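PDB 2JL1: triphenylmethane reductase from Citrobacter sp., which binds NADP(H) in a Rossmann-type fold and probably uses it to reduce triphenylmethane dyes. Local coordinates for residues Arg139-Phe147 and Val170-Leu178; Ser227-Leu235 and Thr245-Asp253. All coordinates share one frame; numbering follows the deposited sequence.

Contact 1 of 2, residues Arg139-Phe147 and Val170-Leu178. With NAP (NADP nicotinamide-adenine-dinucleotide phosphate), chain B; GOL (glycerol), chain C; GOL (glycerol), chain F.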
# COMPACT_ATOMS: atom_id res chain seq x y z
N ARG A 139 12.86 1.43 -8.54
CA ARG A 139 12.14 2.68 -8.33
C ARG A 139 12.60 3.71 -9.36
O ARG A 139 13.63 4.35 -9.19
CB ARG A 139 12.38 3.20 -6.91
CG ARG A 139 11.73 2.37 -5.82
CD ARG A 139 11.88 3.09 -4.50
NE ARG A 139 10.88 2.67 -3.52
CZ ARG A 139 10.65 3.34 -2.39
NH1 ARG A 139 11.35 4.44 -2.11
NH2 ARG A 139 9.71 2.93 -1.54
N ASN A 140 11.84 3.83 -10.45
CA ASN A 140 12.29 4.61 -11.60
C ASN A 140 12.11 6.10 -11.38
O ASN A 140 11.15 6.52 -10.75
CB ASN A 140 11.56 4.18 -12.87
CG ASN A 140 11.99 2.80 -13.36
OD1 ASN A 140 13.02 2.26 -12.94
ND2 ASN A 140 11.19 2.22 -14.24
N ALA A 141 13.04 6.89 -11.92
CA ALA A 141 12.86 8.33 -12.08
C ALA A 141 11.78 8.63 -13.13
O ALA A 141 11.39 7.77 -13.93
CB ALA A 141 14.19 8.96 -12.55
N LEU A 142 11.32 9.88 -13.15
CA LEU A 142 10.61 10.39 -14.31
C LEU A 142 11.44 10.14 -15.58
O LEU A 142 12.67 10.15 -15.52
CB LEU A 142 10.36 11.89 -14.15
CG LEU A 142 9.54 12.32 -12.93
CD1 LEU A 142 9.55 13.87 -12.86
CD2 LEU A 142 8.09 11.77 -13.03
N TYR A 143 10.76 9.88 -16.70
CA TYR A 143 11.43 9.67 -17.99
C TYR A 143 11.95 10.96 -18.59
O TYR A 143 11.20 11.90 -18.75
CB TYR A 143 10.49 9.00 -19.00
CG TYR A 143 9.89 7.68 -18.58
CD1 TYR A 143 10.62 6.77 -17.83
CD2 TYR A 143 8.59 7.32 -18.98
CE1 TYR A 143 10.06 5.52 -17.43
CE2 TYR A 143 8.03 6.09 -18.60
CZ TYR A 143 8.78 5.20 -17.84
OH TYR A 143 8.26 3.99 -17.48
N THR A 144 13.24 10.99 -18.94
CA THR A 144 13.80 12.12 -19.70
C THR A 144 12.99 12.31 -21.00
O THR A 144 12.79 13.44 -21.44
CB THR A 144 15.26 11.85 -20.03
OG1 THR A 144 15.96 11.64 -18.81
CG2 THR A 144 15.91 13.01 -20.81
N ASP A 145 12.50 11.20 -21.56
CA ASP A 145 11.73 11.19 -22.83
C ASP A 145 10.46 12.00 -22.74
O ASP A 145 9.96 12.45 -23.76
CB ASP A 145 11.33 9.75 -23.27
CG ASP A 145 12.41 8.72 -23.00
OD1 ASP A 145 12.85 8.57 -21.84
OD2 ASP A 145 12.80 7.99 -23.95
N PHE A 146 9.93 12.20 -21.52
CA PHE A 146 8.73 13.01 -21.31
C PHE A 146 9.03 14.45 -21.71
O PHE A 146 8.20 15.10 -22.33
CB PHE A 146 8.23 12.93 -19.86
CG PHE A 146 6.95 13.69 -19.62
CD1 PHE A 146 5.73 13.18 -20.08
CD2 PHE A 146 6.96 14.91 -18.94
CE1 PHE A 146 4.54 13.88 -19.88
CE2 PHE A 146 5.78 15.62 -18.74
CZ PHE A 146 4.56 15.10 -19.21
N PHE A 147 10.25 14.90 -21.41
CA PHE A 147 10.67 16.29 -21.63
C PHE A 147 11.49 16.49 -22.93
O PHE A 147 11.51 17.57 -23.52
CB PHE A 147 11.52 16.74 -20.43
CG PHE A 147 10.88 16.45 -19.09
CD1 PHE A 147 9.81 17.21 -18.65
CD2 PHE A 147 11.33 15.40 -18.30
CE1 PHE A 147 9.21 16.96 -17.40
CE2 PHE A 147 10.74 15.14 -17.05
CZ PHE A 147 9.67 15.90 -16.62
N VAL A 170 16.08 18.31 -12.10
CA VAL A 170 15.49 17.12 -12.70
C VAL A 170 16.49 15.96 -12.74
O VAL A 170 17.52 16.03 -13.39
CB VAL A 170 14.94 17.40 -14.14
CG1 VAL A 170 14.13 16.19 -14.67
CG2 VAL A 170 14.02 18.66 -14.17
N ASN A 171 16.11 14.86 -12.10
CA ASN A 171 16.97 13.66 -11.97
C ASN A 171 16.52 12.55 -12.94
O ASN A 171 16.82 11.35 -12.73
CB ASN A 171 16.92 13.18 -10.52
CG ASN A 171 15.53 12.69 -10.13
OD1 ASN A 171 14.60 12.70 -10.97
ND2 ASN A 171 15.38 12.27 -8.88
N SER A 172 15.81 12.96 -14.00
CA SER A 172 15.25 12.02 -14.98
C SER A 172 16.28 11.11 -15.65
O SER A 172 17.45 11.44 -15.75
CB SER A 172 14.44 12.76 -16.05
OG SER A 172 15.31 13.51 -16.91
N VAL A 173 15.84 9.94 -16.09
CA VAL A 173 16.70 9.10 -16.93
C VAL A 173 15.82 8.53 -18.05
O VAL A 173 14.61 8.39 -17.88
CB VAL A 173 17.38 7.96 -16.13
CG1 VAL A 173 18.46 8.50 -15.17
CG2 VAL A 173 16.35 7.17 -15.37
N THR A 174 16.43 8.18 -19.17
CA THR A 174 15.69 7.69 -20.35
C THR A 174 15.03 6.32 -20.06
O THR A 174 15.52 5.53 -19.25
CB THR A 174 16.58 7.58 -21.58
OG1 THR A 174 17.61 6.62 -21.33
CG2 THR A 174 17.25 8.96 -21.97
N ARG A 175 13.90 6.06 -20.72
CA ARG A 175 13.26 4.73 -20.67
C ARG A 175 14.25 3.66 -21.05
O ARG A 175 14.23 2.57 -20.47
CB ARG A 175 12.13 4.64 -21.68
CG ARG A 175 10.84 5.17 -21.22
CD ARG A 175 9.76 4.73 -22.18
NE ARG A 175 8.62 5.60 -21.98
CZ ARG A 175 8.37 6.69 -22.70
NH1 ARG A 175 9.17 6.99 -23.72
NH2 ARG A 175 7.32 7.44 -22.42
N ASN A 176 15.09 3.96 -22.04
CA ASN A 176 16.08 3.01 -22.51
C ASN A 176 17.00 2.54 -21.39
O ASN A 176 17.18 1.34 -21.21
CB ASN A 176 16.90 3.55 -23.67
CG ASN A 176 17.89 2.56 -24.16
OD1 ASN A 176 19.09 2.81 -24.14
ND2 ASN A 176 17.41 1.40 -24.57
N GLU A 177 17.54 3.47 -20.62
CA GLU A 177 18.43 3.11 -19.50
C GLU A 177 17.70 2.44 -18.35
O GLU A 177 18.26 1.54 -17.73
CB GLU A 177 19.21 4.32 -18.98
CG GLU A 177 20.16 4.91 -20.01
CD GLU A 177 20.91 6.11 -19.51
OE1 GLU A 177 20.27 7.12 -19.09
OE2 GLU A 177 22.14 6.05 -19.59
N LEU A 178 16.47 2.85 -18.08
CA LEU A 178 15.67 2.17 -17.06
C LEU A 178 15.34 0.75 -17.49
O LEU A 178 15.32 -0.17 -16.67
CB LEU A 178 14.38 2.93 -16.79
CG LEU A 178 14.64 4.29 -16.16
CD1 LEU A 178 13.37 5.17 -16.24
CD2 LEU A 178 15.19 4.11 -14.73
PA NAP B . 3.10 2.92 -21.95
O1A NAP B . 1.96 3.88 -21.92
O2A NAP B . 3.86 2.90 -23.22
O5B NAP B . 2.62 1.44 -21.60
C5B NAP B . 1.65 1.13 -20.63
C4B NAP B . 1.42 -0.36 -20.79
O4B NAP B . 0.44 -0.82 -19.87
C3B NAP B . 0.90 -0.63 -22.20
O3B NAP B . 1.60 -1.72 -22.75
C2B NAP B . -0.53 -1.03 -21.99
O2B NAP B . -0.91 -2.03 -22.89
C1B NAP B . -0.49 -1.61 -20.60
N9A NAP B . -1.84 -1.65 -20.03
C8A NAP B . -2.75 -0.63 -19.93
N7A NAP B . -3.87 -1.13 -19.36
C5A NAP B . -3.69 -2.45 -19.12
C6A NAP B . -4.50 -3.43 -18.56
N6A NAP B . -5.73 -3.15 -18.14
N1A NAP B . -4.02 -4.71 -18.44
C2A NAP B . -2.75 -5.03 -18.88
N3A NAP B . -1.94 -4.05 -19.43
C4A NAP B . -2.41 -2.78 -19.54
O3 NAP B . 4.08 3.31 -20.71
PN NAP B . 5.68 3.34 -20.61
O1N NAP B . 6.16 2.05 -21.14
O2N NAP B . 6.19 4.61 -21.20
O5D NAP B . 5.92 3.31 -18.99
C5D NAP B . 5.57 2.15 -18.24
C4D NAP B . 4.83 2.44 -16.93
O4D NAP B . 5.58 3.38 -16.17
C3D NAP B . 3.46 3.08 -17.15
O3D NAP B . 2.39 2.17 -17.22
C2D NAP B . 3.29 4.03 -15.98
O2D NAP B . 2.68 3.45 -14.84
C1D NAP B . 4.72 4.35 -15.60
N1N NAP B . 5.02 5.72 -16.05
C2N NAP B . 6.16 6.29 -15.58
C3N NAP B . 6.48 7.57 -15.93
C7N NAP B . 7.70 8.20 -15.41
O7N NAP B . 8.01 9.50 -15.92
N7N NAP B . 8.39 7.54 -14.47
C4N NAP B . 5.67 8.28 -16.85
C5N NAP B . 4.57 7.66 -17.39
C6N NAP B . 4.22 6.38 -16.94
P2B NAP B . -1.65 -1.70 -24.28
O1X NAP B . -0.58 -1.68 -25.36
O2X NAP B . -2.36 -0.35 -24.26
O3X NAP B . -2.64 -2.83 -24.48
C1 GOL C . 20.39 10.46 -17.34
O1 GOL C . 20.82 9.51 -18.30
C2 GOL C . 19.50 11.56 -17.95
O2 GOL C . 18.81 11.16 -19.12
C3 GOL C . 20.25 12.87 -18.14
O3 GOL C . 20.94 13.21 -16.96
C1 GOL F . 11.49 11.90 -9.64
O1 GOL F . 12.22 11.44 -10.78
C2 GOL F . 11.76 11.04 -8.39
O2 GOL F . 12.81 11.58 -7.64
C3 GOL F . 10.53 11.04 -7.48
O3 GOL F . 10.78 11.35 -6.13
O HOH W 1 13.25 -0.12 -14.47
O HOH W 2 14.60 6.23 -24.09
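Y143 and R175 meet at the nicotinamide end of the NADP pocket, where the loop following strand 135-140 of the Rossmann-type sheet packs against the start of helix 175-186. The Y143 ring is a flat wedge filling the slot between coenzyme and arginine. R175 CG sits 3.6 Å from the centroid of the Y143 ring and 5° off its normal, a CH-pi contact over the face; the nicotinamide amide covers the opposite face, and L178 CD1 abuts the edge in the ring plane, 3.5 Å from Y143 CE1. Extended from CG to NE, the R175 side chain runs at about a right angle to that of Y143, the guanidinium plane tilted 58° from the ring, and brings NE to the coenzyme phosphate oxygen O2N, at 2.7 Å. The other branch of L178, CD2, slides along the N140 amide. A141 CB is a smaller bump, 3.6 Å from N171 O and next to S172 CA.

In the backbone, Y143 and V173 form a single bridge. V173 N donates to L142 O, and T144 N approaches V173 O from above the carbonyl plane, 73° out of it. T144 OG1, beside its own backbone N, faces S172 OG at 2.7 Å in a hydrogen bond. T174 caps the helix, its OG1 accepting from E177 N, and beside this cap D145 OD1 takes R175 N on its syn side at 2.9 Å.

Contact 2 of 2, residues Ser227-Leu235 and Thr245-Asp253. Unlike the reference sequence in segment 245-253: T245 (reference Ala).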
# COMPACT_ATOMS: atom_id res chain seq x y z
N SER A 227 3.57 30.84 -14.84
CA SER A 227 2.79 30.25 -13.77
C SER A 227 2.14 28.91 -14.19
O SER A 227 2.03 28.61 -15.38
CB SER A 227 1.71 31.23 -13.30
OG SER A 227 0.63 31.35 -14.22
N PHE A 228 1.73 28.13 -13.20
CA PHE A 228 0.88 26.97 -13.40
C PHE A 228 -0.28 27.25 -14.38
O PHE A 228 -0.49 26.50 -15.34
CB PHE A 228 0.33 26.50 -12.06
CG PHE A 228 -0.48 25.23 -12.14
CD1 PHE A 228 0.14 23.99 -11.99
CD2 PHE A 228 -1.86 25.27 -12.32
CE1 PHE A 228 -0.60 22.80 -12.04
CE2 PHE A 228 -2.60 24.08 -12.38
CZ PHE A 228 -1.96 22.85 -12.24
N GLU A 229 -1.04 28.31 -14.12
CA GLU A 229 -2.23 28.60 -14.92
C GLU A 229 -1.82 29.12 -16.31
O GLU A 229 -2.46 28.79 -17.31
CB GLU A 229 -3.17 29.57 -14.19
CG GLU A 229 -4.69 29.23 -14.25
CD GLU A 229 -5.06 27.84 -13.66
OE1 GLU A 229 -5.52 26.99 -14.45
OE2 GLU A 229 -4.91 27.60 -12.43
N GLU A 230 -0.75 29.90 -16.39
CA GLU A 230 -0.22 30.29 -17.69
C GLU A 230 0.26 29.07 -18.50
O GLU A 230 0.03 29.00 -19.70
CB GLU A 230 0.90 31.30 -17.53
CG GLU A 230 0.41 32.69 -17.11
CD GLU A 230 1.55 33.62 -16.75
OE1 GLU A 230 2.55 33.17 -16.15
OE2 GLU A 230 1.44 34.82 -17.08
N GLU A 231 0.90 28.10 -17.84
CA GLU A 231 1.31 26.86 -18.51
C GLU A 231 0.13 26.09 -19.10
O GLU A 231 0.14 25.78 -20.30
CB GLU A 231 2.13 25.96 -17.58
CG GLU A 231 2.71 24.70 -18.28
CD GLU A 231 3.79 25.02 -19.32
OE1 GLU A 231 4.39 26.12 -19.27
OE2 GLU A 231 4.03 24.16 -20.18
N LYS A 232 -0.85 25.77 -18.26
CA LYS A 232 -2.06 25.04 -18.65
C LYS A 232 -2.68 25.64 -19.91
O LYS A 232 -2.99 24.91 -20.86
CB LYS A 232 -3.07 25.01 -17.50
CG LYS A 232 -3.93 23.75 -17.42
CD LYS A 232 -4.38 23.45 -15.97
CE LYS A 232 -5.71 24.13 -15.63
NZ LYS A 232 -6.21 23.85 -14.23
N ASN A 233 -2.82 26.97 -19.92
CA ASN A 233 -3.36 27.72 -21.06
C ASN A 233 -2.46 27.74 -22.31
O ASN A 233 -2.97 27.71 -23.45
CB ASN A 233 -3.66 29.16 -20.66
CG ASN A 233 -4.68 29.27 -19.54
OD1 ASN A 233 -5.29 28.28 -19.12
ND2 ASN A 233 -4.89 30.49 -19.06
N PHE A 234 -1.16 27.83 -22.10
CA PHE A 234 -0.19 27.80 -23.20
C PHE A 234 -0.30 26.47 -23.95
O PHE A 234 -0.30 26.44 -25.18
CB PHE A 234 1.24 28.04 -22.68
CG PHE A 234 2.31 27.66 -23.68
CD1 PHE A 234 2.65 28.53 -24.72
CD2 PHE A 234 2.96 26.43 -23.59
CE1 PHE A 234 3.63 28.18 -25.65
CE2 PHE A 234 3.94 26.07 -24.51
CZ PHE A 234 4.28 26.94 -25.54
N LEU A 235 -0.42 25.38 -23.20
CA LEU A 235 -0.44 24.05 -23.76
C LEU A 235 -1.75 23.76 -24.50
O LEU A 235 -1.72 23.20 -25.60
CB LEU A 235 -0.19 23.00 -22.68
CG LEU A 235 1.19 22.94 -21.99
CD1 LEU A 235 1.18 21.89 -20.88
CD2 LEU A 235 2.33 22.69 -22.99
N THR A 245 -2.73 18.57 -20.46
CA THR A 245 -2.11 19.86 -20.21
C THR A 245 -2.03 20.16 -18.70
O THR A 245 -1.06 20.74 -18.21
CB THR A 245 -2.84 20.97 -20.97
OG1 THR A 245 -1.96 22.09 -21.12
CG2 THR A 245 -4.08 21.42 -20.25
N GLU A 246 -3.06 19.71 -17.99
CA GLU A 246 -3.14 19.78 -16.54
C GLU A 246 -2.10 18.87 -15.90
O GLU A 246 -1.46 19.28 -14.94
CB GLU A 246 -4.56 19.39 -16.08
CG GLU A 246 -4.66 18.88 -14.66
CD GLU A 246 -4.40 19.94 -13.62
OE1 GLU A 246 -4.85 21.09 -13.82
OE2 GLU A 246 -3.75 19.60 -12.59
N ILE A 247 -1.95 17.65 -16.42
CA ILE A 247 -0.96 16.70 -15.90
C ILE A 247 0.47 17.24 -16.07
O ILE A 247 1.30 17.16 -15.17
CB ILE A 247 -1.04 15.32 -16.63
CG1 ILE A 247 -2.46 14.74 -16.63
CG2 ILE A 247 -0.01 14.33 -16.04
CD1 ILE A 247 -3.00 14.27 -15.27
N THR A 248 0.74 17.79 -17.25
CA THR A 248 2.04 18.33 -17.57
C THR A 248 2.38 19.52 -16.66
O THR A 248 3.48 19.58 -16.08
CB THR A 248 2.07 18.74 -19.05
OG1 THR A 248 1.83 17.56 -19.85
CG2 THR A 248 3.40 19.37 -19.44
N ALA A 249 1.45 20.47 -16.54
CA ALA A 249 1.65 21.60 -15.63
C ALA A 249 1.85 21.11 -14.20
O ALA A 249 2.60 21.74 -13.44
CB ALA A 249 0.49 22.56 -15.69
N ALA A 250 1.20 20.01 -13.81
CA ALA A 250 1.31 19.55 -12.43
C ALA A 250 2.69 18.93 -12.19
O ALA A 250 3.24 19.05 -11.10
CB ALA A 250 0.20 18.55 -12.09
N ILE A 251 3.23 18.29 -13.22
CA ILE A 251 4.55 17.66 -13.13
C ILE A 251 5.62 18.77 -13.05
O ILE A 251 6.56 18.67 -12.27
CB ILE A 251 4.79 16.68 -14.31
CG1 ILE A 251 4.00 15.37 -14.08
CG2 ILE A 251 6.27 16.34 -14.47
CD1 ILE A 251 3.93 14.43 -15.35
N TYR A 252 5.45 19.83 -13.84
CA TYR A 252 6.38 20.96 -13.77
C TYR A 252 6.31 21.62 -12.39
O TYR A 252 7.31 22.01 -11.83
CB TYR A 252 6.04 22.00 -14.83
CG TYR A 252 6.42 21.65 -16.26
CD1 TYR A 252 7.56 20.90 -16.55
CD2 TYR A 252 5.67 22.16 -17.32
CE1 TYR A 252 7.91 20.62 -17.88
CE2 TYR A 252 6.01 21.89 -18.65
CZ TYR A 252 7.13 21.11 -18.91
OH TYR A 252 7.47 20.88 -20.22
N ASP A 253 5.11 21.72 -11.84
CA ASP A 253 4.94 22.37 -10.53
C ASP A 253 5.63 21.54 -9.44
O ASP A 253 6.28 22.09 -8.56
CB ASP A 253 3.43 22.58 -10.22
CG ASP A 253 3.20 23.30 -8.91
OD1 ASP A 253 2.77 22.64 -7.94
OD2 ASP A 253 3.47 24.50 -8.82
O HOH W 3 6.20 22.74 -22.33
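F228 is a knob set among E246, A249, A250 and D253, where the first turn of helix 228-237 meets helix 242-256. Its CB leads to a CG anti to the backbone N (chi1 -175°), which carries the ring across to the second helix. From there, CD1 touches A249 O and lies 4.0 Å from D253 CB, which is at the ring edge. CE1 reaches A249 CB at 3.8 Å; that methyl covers one face, offset toward the rim, in a CH-pi contact 25° off the ring normal. CE2 and CZ run on to the E246 carboxylate, CZ being 3.7 Å from E246 OE2, which lies in the ring plane at the edge.

The other carboxylate oxygen of E246 is held by K232. The two chains lie side by side and point the same way, with K232 NZ 3.1 Å from E246 OE1 and E229 OE1 on the same ammonium, so one lysine bridges two acids in a salt-bridge network. E231, its chain bent at chi2, sets OE2 against the edge of the Y252 ring, 3.4 Å from CE2, carboxylate and ring planes nearly perpendicular. L235 CD1 packs on T248 CG2 at 3.7 Å. The axes of segments 228-235 and 245-253 approach to 8.7 Å with N-to-C directions 144° apart, fitting an obliquely antiparallel helical hairpin with F228 as a knob.

The two contacts lie in series along the chain, with centres 20 Å apart, yet they meet through side chains. F146 and F147, which follow the NADP-binding Y143 in contact 1, pack on helix 242-256 of contact 2: F147 CE1 is 3.9 Å from Y252 CE1, and F146 CZ is 4.0 Å from I251 CD1. Contact 1 touches the coenzyme directly and its centre is about 6 Å from the chain centre, whereas that of contact 2 is about 21 Å out. The side chain of T248 is nevertheless only about 10 Å from NADP. Contact 2 thus lies further out and does not touch the coenzyme; F146 and F147 pack its helix 242-256 against the segment that carries Y143.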